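Local coordinates for alpha,alpha-trehalose-phosphate synthase (UDP-forming) (Burkholderia vietnamiensis, PDB 5TVG), which belongs to glycosyltransferase family 20, has a GT-B fold built from two Rossmann-like domains, and binds uridine-5'-diphosphate, at residues A[48-53]-A[75-80]; A[135-140]-A[459-464]; A[266-271]-A[299-304]. All coordinates share one frame; numbering follows the deposited sequence.

Contact 1 (A[48-53]-A[75-80]); sequences FGWNGE and LGLTRR
Trp50 and Leu75 form a short parallel beta bridge at the end of strand 70-77, where it pairs with the chain leaving strand 46-48 of the large mixed sheet. Three backbone hydrogen bonds set the register. Leu75 N donates to Gly49 O, and Asn51 N to Leu75 O (3.0 Å). The third, from Leu77 N to Glu53 O, is almost straight at 176°. The chain turns corners at Gly49 and Gly52, whose backbone angles would press a CB against the preceding carbonyl oxygen, so glycine suits both places.

The Trp50 indole lies between Leu77 and Gly52, its CG anti to the backbone N (chi1 174°). Leu77 CD1 stands over one face, 3.7 Å from the centroid of the five-membered ring of Trp50, a CH-pi contact that falls practically on the ring normal. Gly52 CA covers the opposite face, an approach suited to a residue with no side chain. The ring's rotation is fixed by Trp50 NE1, which donates nearly in its own plane to Glu53 O at 2.8 Å. That oxygen is therefore gripped twice, Trp50 NE1 and Leu77 N reaching it from opposite faces of its carbonyl plane. Asn51 forms an Asx turn: its OD1 accepts from Glu53 N at 2.8 Å, the donor sitting above the carbonyl plane.

At the other end Phe48 CZ meets Leu75 CD1 at 3.8 Å. Both side chains also touch Gln125 of helix 109-127, and Phe48 reaches Leu126 as well; two apolar side chains suit this buried spot. Just past the bridge, Thr78 OG1 caps Asp81 N and starts helix 79-98. A parallel strand pair running into an Asx turn, with a helix leaving the neighbouring strand, thus extends the pairing at the end of strand 70-77 in the Rossmann-like N-terminal domain of a GT-B protein.

Contact 2 (A[135-140]-A[459-464]); sequences LIWVHD and ADLRSV
Leu461, near the end of helix 450-461, points its side chain at strand 135-139 and forks over it. Its CG lies 3.8 Å from Leu135 CB, while the two methyls part: Leu461 CD1 comes to 3.9 Å from Ile136 O, and Leu461 CD2 to the same distance from Trp137 CB. One branched residue thus touches three successive strand residues, a job well suited to leucine.

Leu135 answers with its own two branches. Its CG lies anti to the carbonyl carbon (chi1 -41°), and from there CD2 rests against Leu461 O while Leu135 CD1 meets Arg462 CG at 3.7 Å. The Leu135 and Arg462 side chains meet at about a right angle, the arginine using its aliphatic stem while its chain runs on extended to NE. Trp137 offers mainly CB here; its indole is stacked with Phe457, one turn back on the same helix, and carries His139 NE2 over one face.

No hydrogen bond spans the two segments. Helix 450-461, near the C-terminus of the chain, is held to the central strand by apolar shape and van der Waals contact, so adhesion here probably depends mainly on burying the two leucines, helped by Trp137 CB and the aliphatic stem of Arg462.

Contact 3 (A[266-271]-A[299-304]); sequences KLVMSV and GRVSFV
Val268 and Phe303 are bridge partners on adjacent parallel strands of a beta-alpha-beta unit, strand 266-271 joined through helix 280-293 to strand 301-306, in the parallel sheet of the second Rossmann-like domain. At the end of the first strand Val271 touches uridine-5'-diphosphate.

The backbone bonds come first. Arg300 O accepts from Lys266 N at 2.9 Å; the ladder then alternates, Ser302 N to Lys266 O, Val268 N to Ser302 O (2.8 Å, 171° at the hydrogen), Val304 N to Val268 O and Ser270 N to Val304 O (3.0 Å).

Apolar contacts line both faces. On the face with Leu267 and Met269, Leu267 CD1 touches Val304 CG2 at 3.5 Å, and Met269 lies alongside Val304, its SD 3.9 Å from Val304 CG1. On the other, Val268 splits its methyls: CG2 meets Val301 CG2 at 3.8 Å, and CG1 turns to the Phe303 ring. Beta-branched valines suit extended strands and fill these layers.

Polar and aromatic groups meet last. Ser270 OG is hydrogen-bonded to Tyr366 O on the neighbouring strand; Phe303, its CG anti to the backbone N (chi1 177°), brings its ring edge up to that same hydroxyl, with Phe303 CE1 3.3 Å from Ser270 OG.

Overall arrangement
Contacts 1 and 2 both reach one mixed sheet, the core of the N-terminal domain; their centres lie about 24 Å apart and their nearest atoms about 7 Å. Contact 1 sits by strands 46-48 and 70-77, and contact 2 on strand 135-139, with strand 12-16 between 46-48 and 135-139. Contact 3 joins strands of the other, fully parallel sheet, its centre about 39 Å from that of contact 1 and about 42 Å from that of contact 2. Along the chain contact 1 closes first, and contact 2 then spans a long loop in which contact 3 is nested. After building the second domain, the chain returns to pack helix 450-461 on the first, which probably helps link the two halves of the GT-B fold.

Contact 1 (A[48-53]-A[75-80])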
loop_
_atom_site.group_PDB
_atom_site.type_symbol
_atom_site.label_atom_id
_atom_site.label_comp_id
_atom_site.label_asym_id
_atom_site.label_seq_id
_atom_site.Cartn_x
_atom_site.Cartn_y
_atom_site.Cartn_z
ATOM N N PHE A 48 31.421 -19.898 -21.126
ATOM C CA PHE A 48 30.971 -18.747 -21.893
ATOM C C PHE A 48 29.701 -18.166 -21.264
ATOM O O PHE A 48 28.863 -18.907 -20.731
ATOM C CB PHE A 48 30.708 -19.171 -23.343
ATOM C CG PHE A 48 30.134 -18.080 -24.215
ATOM C CD1 PHE A 48 30.969 -17.193 -24.867
ATOM C CD2 PHE A 48 28.753 -17.950 -24.383
ATOM C CE1 PHE A 48 30.447 -16.192 -25.670
ATOM C CE2 PHE A 48 28.226 -16.966 -25.189
ATOM C CZ PHE A 48 29.078 -16.065 -25.840
ATOM N N GLY A 49 29.596 -16.841 -21.256
ATOM C CA GLY A 49 28.386 -16.185 -20.810
ATOM C C GLY A 49 28.645 -14.727 -20.434
ATOM O O GLY A 49 29.683 -14.162 -20.756
ATOM N N TRP A 50 27.682 -14.158 -19.709
ATOM C CA TRP A 50 27.720 -12.750 -19.339
ATOM C C TRP A 50 28.612 -12.571 -18.111
ATOM O O TRP A 50 28.626 -13.417 -17.210
ATOM C CB TRP A 50 26.291 -12.274 -19.058
ATOM C CG TRP A 50 26.073 -10.882 -18.509
ATOM C CD1 TRP A 50 26.626 -9.703 -18.963
ATOM C CD2 TRP A 50 25.184 -10.522 -17.433
ATOM N NE1 TRP A 50 26.145 -8.640 -18.213
ATOM C CE2 TRP A 50 25.258 -9.115 -17.277
ATOM C CE3 TRP A 50 24.346 -11.255 -16.581
ATOM C CZ2 TRP A 50 24.534 -8.431 -16.298
ATOM C CZ3 TRP A 50 23.603 -10.564 -15.606
ATOM C CH2 TRP A 50 23.709 -9.171 -15.477
ATOM N N ASN A 51 29.392 -11.493 -18.098
ATOM C CA ASN A 51 30.312 -11.202 -17.000
ATOM C C ASN A 51 29.655 -10.395 -15.885
ATOM O O ASN A 51 30.336 -9.961 -14.953
ATOM C CB ASN A 51 31.564 -10.462 -17.523
ATOM C CG ASN A 51 31.242 -9.119 -18.160
ATOM O OD1 ASN A 51 30.125 -8.613 -18.063
ATOM N ND2 ASN A 51 32.228 -8.533 -18.812
ATOM N N GLY A 52 28.348 -10.207 -15.952
ATOM C CA GLY A 52 27.642 -9.410 -14.965
ATOM C C GLY A 52 27.728 -7.907 -15.171
ATOM O O GLY A 52 27.091 -7.164 -14.422
ATOM N N GLU A 53 28.505 -7.425 -16.140
ATOM C CA GLU A 53 28.698 -5.982 -16.302
ATOM C C GLU A 53 27.714 -5.380 -17.311
ATOM O O GLU A 53 27.233 -6.050 -18.236
ATOM C CB GLU A 53 30.131 -5.654 -16.762
ATOM C CG GLU A 53 31.244 -6.456 -16.091
ATOM C CD GLU A 53 31.714 -5.874 -14.765
ATOM O OE1 GLU A 53 32.951 -5.765 -14.585
ATOM O OE2 GLU A 53 30.859 -5.531 -13.910
ATOM N N LEU A 75 31.222 -11.610 -21.960
ATOM C CA LEU A 75 30.685 -10.465 -22.671
ATOM C C LEU A 75 29.859 -9.637 -21.705
ATOM O O LEU A 75 29.223 -10.176 -20.790
ATOM C CB LEU A 75 29.779 -10.891 -23.839
ATOM C CG LEU A 75 30.427 -11.469 -25.077
ATOM C CD1 LEU A 75 29.397 -12.292 -25.814
ATOM C CD2 LEU A 75 30.983 -10.320 -25.980
ATOM N N GLY A 76 29.853 -8.316 -21.933
ATOM C CA GLY A 76 28.988 -7.431 -21.183
ATOM C C GLY A 76 27.662 -7.289 -21.892
ATOM O O GLY A 76 27.522 -7.740 -23.028
ATOM N N LEU A 77 26.683 -6.694 -21.201
ATOM C CA LEU A 77 25.386 -6.408 -21.799
ATOM C C LEU A 77 25.068 -4.922 -21.689
ATOM O O LEU A 77 25.432 -4.266 -20.719
ATOM C CB LEU A 77 24.251 -7.201 -21.127
ATOM C CG LEU A 77 24.194 -8.735 -21.221
ATOM C CD1 LEU A 77 23.033 -9.297 -20.369
ATOM C CD2 LEU A 77 24.085 -9.177 -22.669
ATOM N N THR A 78 24.337 -4.408 -22.666
ATOM C CA THR A 78 23.875 -3.046 -22.560
ATOM C C THR A 78 22.722 -2.989 -21.567
ATOM O O THR A 78 22.083 -4.011 -21.254
ATOM C CB THR A 78 23.387 -2.528 -23.913
ATOM O OG1 THR A 78 22.294 -3.352 -24.372
ATOM C CG2 THR A 78 24.517 -2.455 -24.955
ATOM N N ARG A 79 22.449 -1.772 -21.102
ATOM C CA ARG A 79 21.338 -1.516 -20.198
ATOM C C ARG A 79 20.019 -2.006 -20.786
ATOM O O ARG A 79 19.210 -2.642 -20.087
ATOM C CB ARG A 79 21.278 -0.017 -19.891
ATOM C CG ARG A 79 20.062 0.440 -19.077
ATOM C CD ARG A 79 20.160 -0.046 -17.657
ATOM N NE ARG A 79 21.411 0.376 -17.038
ATOM C CZ ARG A 79 21.871 -0.101 -15.885
ATOM N NH1 ARG A 79 21.173 -1.019 -15.211
ATOM N NH2 ARG A 79 23.032 0.342 -15.403
ATOM N N ARG A 80 19.799 -1.744 -22.079
ATOM C CA ARG A 80 18.587 -2.213 -22.741
ATOM C C ARG A 80 18.538 -3.738 -22.788
ATOM O O ARG A 80 17.493 -4.340 -22.519
ATOM C CB ARG A 80 18.515 -1.628 -24.154
ATOM C CG ARG A 80 17.224 -1.922 -24.913
ATOM C CD ARG A 80 16.083 -0.999 -24.503
ATOM N NE ARG A 80 14.925 -1.133 -25.391
ATOM C CZ ARG A 80 13.784 -0.451 -25.271
ATOM N NH1 ARG A 80 13.617 0.427 -24.283
ATOM N NH2 ARG A 80 12.800 -0.657 -26.140
#

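Contact 2 (A[135-140]-A[459-464])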
loop_
_atom_site.group_PDB
_atom_site.type_symbol
_atom_site.label_atom_id
_atom_site.label_comp_id
_atom_site.label_asym_id
_atom_site.label_seq_id
_atom_site.Cartn_x
_atom_site.Cartn_y
_atom_site.Cartn_z
ATOM N N LEU A 135 31.275 -30.261 -26.760
ATOM C CA LEU A 135 30.051 -30.583 -26.030
ATOM C C LEU A 135 29.544 -29.320 -25.348
ATOM O O LEU A 135 30.212 -28.774 -24.469
ATOM C CB LEU A 135 30.301 -31.670 -24.979
ATOM C CG LEU A 135 31.215 -32.838 -25.418
ATOM C CD1 LEU A 135 31.667 -33.685 -24.233
ATOM C CD2 LEU A 135 30.543 -33.726 -26.454
ATOM N N ILE A 136 28.338 -28.899 -25.687
ATOM C CA ILE A 136 27.824 -27.623 -25.218
ATOM C C ILE A 136 26.763 -27.899 -24.152
ATOM O O ILE A 136 25.723 -28.509 -24.436
ATOM C CB ILE A 136 27.271 -26.785 -26.381
ATOM C CG1 ILE A 136 28.331 -26.671 -27.485
ATOM C CG2 ILE A 136 26.813 -25.416 -25.882
ATOM C CD1 ILE A 136 27.832 -26.017 -28.764
ATOM N N TRP A 137 26.993 -27.384 -22.946
ATOM C CA TRP A 137 26.116 -27.614 -21.808
ATOM C C TRP A 137 25.539 -26.263 -21.398
ATOM O O TRP A 137 26.236 -25.452 -20.780
ATOM C CB TRP A 137 26.898 -28.267 -20.661
ATOM C CG TRP A 137 26.032 -28.773 -19.480
ATOM C CD1 TRP A 137 24.656 -28.722 -19.359
ATOM C CD2 TRP A 137 26.507 -29.407 -18.290
ATOM N NE1 TRP A 137 24.253 -29.307 -18.169
ATOM C CE2 TRP A 137 25.367 -29.718 -17.487
ATOM C CE3 TRP A 137 27.784 -29.737 -17.815
ATOM C CZ2 TRP A 137 25.472 -30.342 -16.238
ATOM C CZ3 TRP A 137 27.890 -30.356 -16.580
ATOM C CH2 TRP A 137 26.728 -30.633 -15.786
ATOM N N VAL A 138 24.255 -26.028 -21.726
ATOM C CA VAL A 138 23.602 -24.739 -21.490
ATOM C C VAL A 138 22.785 -24.850 -20.207
ATOM O O VAL A 138 22.154 -25.893 -19.954
ATOM C CB VAL A 138 22.707 -24.333 -22.682
ATOM C CG1 VAL A 138 22.085 -22.972 -22.452
ATOM C CG2 VAL A 138 23.499 -24.325 -24.007
ATOM N N HIS A 139 22.815 -23.795 -19.375
ATOM C CA HIS A 139 22.245 -23.850 -18.024
ATOM C C HIS A 139 21.180 -22.781 -17.837
ATOM O O HIS A 139 21.452 -21.585 -18.011
ATOM C CB HIS A 139 23.313 -23.688 -16.944
ATOM C CG HIS A 139 24.214 -24.879 -16.818
ATOM N ND1 HIS A 139 24.048 -25.843 -15.846
ATOM C CD2 HIS A 139 25.258 -25.291 -17.586
ATOM C CE1 HIS A 139 24.968 -26.781 -16.004
ATOM N NE2 HIS A 139 25.719 -26.464 -17.046
ATOM N N ASP A 140 19.971 -23.236 -17.508
ATOM C CA ASP A 140 18.926 -22.484 -16.816
ATOM C C ASP A 140 18.095 -21.582 -17.722
ATOM O O ASP A 140 18.422 -21.346 -18.897
ATOM C CB ASP A 140 19.536 -21.684 -15.658
ATOM C CG ASP A 140 18.758 -21.856 -14.331
ATOM O OD1 ASP A 140 17.702 -22.521 -14.330
ATOM O OD2 ASP A 140 19.191 -21.313 -13.281
ATOM N N ALA A 459 28.338 -37.658 -19.537
ATOM C CA ALA A 459 28.266 -38.941 -20.243
ATOM C C ALA A 459 27.185 -38.924 -21.308
ATOM O O ALA A 459 27.406 -39.397 -22.434
ATOM C CB ALA A 459 28.018 -40.093 -19.257
ATOM N N ASP A 460 26.015 -38.360 -20.984
ATOM C CA ASP A 460 24.962 -38.210 -21.980
ATOM C C ASP A 460 25.383 -37.284 -23.118
ATOM O O ASP A 460 25.050 -37.532 -24.284
ATOM C CB ASP A 460 23.696 -37.693 -21.309
ATOM C CG ASP A 460 22.974 -38.777 -20.498
ATOM O OD1 ASP A 460 23.339 -39.966 -20.620
ATOM O OD2 ASP A 460 22.084 -38.431 -19.702
ATOM N N LEU A 461 26.151 -36.237 -22.805
ATOM C CA LEU A 461 26.613 -35.307 -23.829
ATOM C C LEU A 461 27.598 -35.996 -24.791
ATOM O O LEU A 461 27.538 -35.795 -26.010
ATOM C CB LEU A 461 27.216 -34.103 -23.098
ATOM C CG LEU A 461 26.930 -32.638 -23.392
ATOM C CD1 LEU A 461 25.517 -32.374 -23.816
ATOM C CD2 LEU A 461 27.105 -31.954 -22.046
ATOM N N ARG A 462 28.471 -36.850 -24.256
ATOM C CA ARG A 462 29.423 -37.648 -25.033
ATOM C C ARG A 462 28.788 -38.741 -25.880
ATOM O O ARG A 462 29.496 -39.336 -26.691
ATOM C CB ARG A 462 30.447 -38.289 -24.115
ATOM C CG ARG A 462 31.457 -37.305 -23.624
ATOM C CD ARG A 462 32.300 -37.875 -22.534
ATOM N NE ARG A 462 33.273 -36.908 -22.071
ATOM C CZ ARG A 462 33.853 -36.944 -20.880
ATOM N NH1 ARG A 462 33.554 -37.909 -20.028
ATOM N NH2 ARG A 462 34.733 -36.014 -20.538
ATOM N N SER A 463 27.501 -39.041 -25.722
ATOM C CA SER A 463 26.956 -40.223 -26.396
ATOM C C SER A 463 25.553 -40.088 -26.966
ATOM O O SER A 463 25.225 -40.837 -27.888
ATOM C CB SER A 463 26.927 -41.388 -25.404
ATOM O OG SER A 463 26.003 -41.038 -24.340
ATOM N N VAL A 464 24.714 -39.178 -26.496
ATOM C CA VAL A 464 23.316 -39.200 -26.921
ATOM C C VAL A 464 23.207 -38.832 -28.389
ATOM O O VAL A 464 22.672 -39.598 -29.196
ATOM C CB VAL A 464 22.449 -38.278 -26.029
ATOM C CG1 VAL A 464 21.053 -38.080 -26.629
ATOM C CG2 VAL A 464 22.313 -38.862 -24.645
#

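Contact 3 (A[266-271]-A[299-304])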
loop_
_atom_site.group_PDB
_atom_site.type_symbol
_atom_site.label_atom_id
_atom_site.label_comp_id
_atom_site.label_asym_id
_atom_site.label_seq_id
_atom_site.Cartn_x
_atom_site.Cartn_y
_atom_site.Cartn_z
ATOM N N LYS A 266 18.278 -22.747 22.231
ATOM C CA LYS A 266 18.266 -23.528 20.997
ATOM C C LYS A 266 18.213 -22.601 19.794
ATOM O O LYS A 266 17.726 -21.473 19.874
ATOM C CB LYS A 266 17.069 -24.493 20.975
ATOM C CG LYS A 266 16.933 -25.332 22.251
ATOM C CD LYS A 266 16.997 -26.822 21.968
ATOM C CE LYS A 266 17.307 -27.633 23.232
ATOM N NZ LYS A 266 18.779 -27.646 23.535
ATOM N N LEU A 267 18.734 -23.086 18.670
ATOM C CA LEU A 267 18.929 -22.265 17.484
ATOM C C LEU A 267 18.192 -22.891 16.314
ATOM O O LEU A 267 18.447 -24.045 15.960
ATOM C CB LEU A 267 20.418 -22.117 17.181
ATOM C CG LEU A 267 20.776 -21.490 15.824
ATOM C CD1 LEU A 267 20.245 -20.017 15.749
ATOM C CD2 LEU A 267 22.251 -21.586 15.544
ATOM N N VAL A 268 17.276 -22.137 15.733
ATOM C CA VAL A 268 16.642 -22.481 14.473
ATOM C C VAL A 268 17.295 -21.602 13.418
ATOM O O VAL A 268 17.366 -20.376 13.579
ATOM C CB VAL A 268 15.117 -22.263 14.516
ATOM C CG1 VAL A 268 14.492 -22.623 13.167
ATOM C CG2 VAL A 268 14.436 -23.083 15.643
ATOM N N MET A 269 17.822 -22.230 12.379
ATOM C CA MET A 269 18.649 -21.580 11.378
ATOM C C MET A 269 17.993 -21.636 9.997
ATOM O O MET A 269 17.565 -22.706 9.548
ATOM C CB MET A 269 20.024 -22.260 11.345
ATOM C CG MET A 269 20.965 -21.477 10.578
ATOM S SD MET A 269 21.626 -20.091 11.484
ATOM C CE MET A 269 22.305 -19.337 10.021
ATOM N N SER A 270 17.991 -20.502 9.295
ATOM C CA SER A 270 17.539 -20.420 7.910
ATOM C C SER A 270 18.528 -19.577 7.125
ATOM O O SER A 270 19.026 -18.576 7.638
ATOM C CB SER A 270 16.160 -19.778 7.778
ATOM O OG SER A 270 15.158 -20.638 8.241
ATOM N N VAL A 271 18.811 -19.987 5.885
ATOM C CA VAL A 271 19.594 -19.198 4.926
ATOM C C VAL A 271 18.854 -19.231 3.592
ATOM O O VAL A 271 18.602 -20.321 3.049
ATOM C CB VAL A 271 21.035 -19.717 4.738
ATOM C CG1 VAL A 271 21.728 -18.899 3.623
ATOM C CG2 VAL A 271 21.848 -19.598 6.035
ATOM N N GLY A 299 12.100 -17.078 24.938
ATOM C CA GLY A 299 13.329 -16.902 25.668
ATOM C C GLY A 299 14.250 -18.097 25.664
ATOM O O GLY A 299 15.383 -17.985 26.159
ATOM N N ARG A 300 13.818 -19.244 25.132
ATOM C CA ARG A 300 14.672 -20.423 25.145
ATOM C C ARG A 300 15.112 -20.907 23.765
ATOM O O ARG A 300 15.949 -21.809 23.689
ATOM C CB ARG A 300 13.982 -21.546 25.917
ATOM C CG ARG A 300 13.926 -21.221 27.395
ATOM C CD ARG A 300 13.242 -22.289 28.171
ATOM N NE ARG A 300 13.313 -22.016 29.609
ATOM C CZ ARG A 300 12.497 -21.189 30.262
ATOM N NH1 ARG A 300 11.537 -20.539 29.612
ATOM N NH2 ARG A 300 12.653 -21.001 31.568
ATOM N N VAL A 301 14.602 -20.311 22.688
ATOM C CA VAL A 301 14.990 -20.626 21.321
ATOM C C VAL A 301 15.073 -19.326 20.518
ATOM O O VAL A 301 14.344 -18.365 20.782
ATOM C CB VAL A 301 13.993 -21.643 20.711
ATOM C CG1 VAL A 301 12.582 -21.114 20.796
ATOM C CG2 VAL A 301 14.370 -21.984 19.276
ATOM N N SER A 302 15.990 -19.293 19.547
ATOM C CA SER A 302 16.157 -18.148 18.668
ATOM C C SER A 302 16.136 -18.591 17.214
ATOM O O SER A 302 16.710 -19.622 16.859
ATOM C CB SER A 302 17.459 -17.376 18.961
ATOM O OG SER A 302 17.341 -16.611 20.169
ATOM N N PHE A 303 15.437 -17.815 16.392
ATOM C CA PHE A 303 15.319 -18.043 14.962
ATOM C C PHE A 303 16.230 -17.026 14.265
ATOM O O PHE A 303 15.981 -15.817 14.327
ATOM C CB PHE A 303 13.849 -17.933 14.527
ATOM C CG PHE A 303 13.621 -18.083 13.028
ATOM C CD1 PHE A 303 14.582 -18.703 12.211
ATOM C CD2 PHE A 303 12.442 -17.640 12.444
ATOM C CE1 PHE A 303 14.386 -18.830 10.849
ATOM C CE2 PHE A 303 12.222 -17.769 11.097
ATOM C CZ PHE A 303 13.217 -18.383 10.285
ATOM N N VAL A 304 17.302 -17.516 13.637
ATOM C CA VAL A 304 18.223 -16.691 12.858
ATOM C C VAL A 304 17.872 -16.865 11.387
ATOM O O VAL A 304 17.863 -17.991 10.874
ATOM C CB VAL A 304 19.696 -17.063 13.114
ATOM C CG1 VAL A 304 20.623 -16.367 12.046
ATOM C CG2 VAL A 304 20.128 -16.688 14.539
#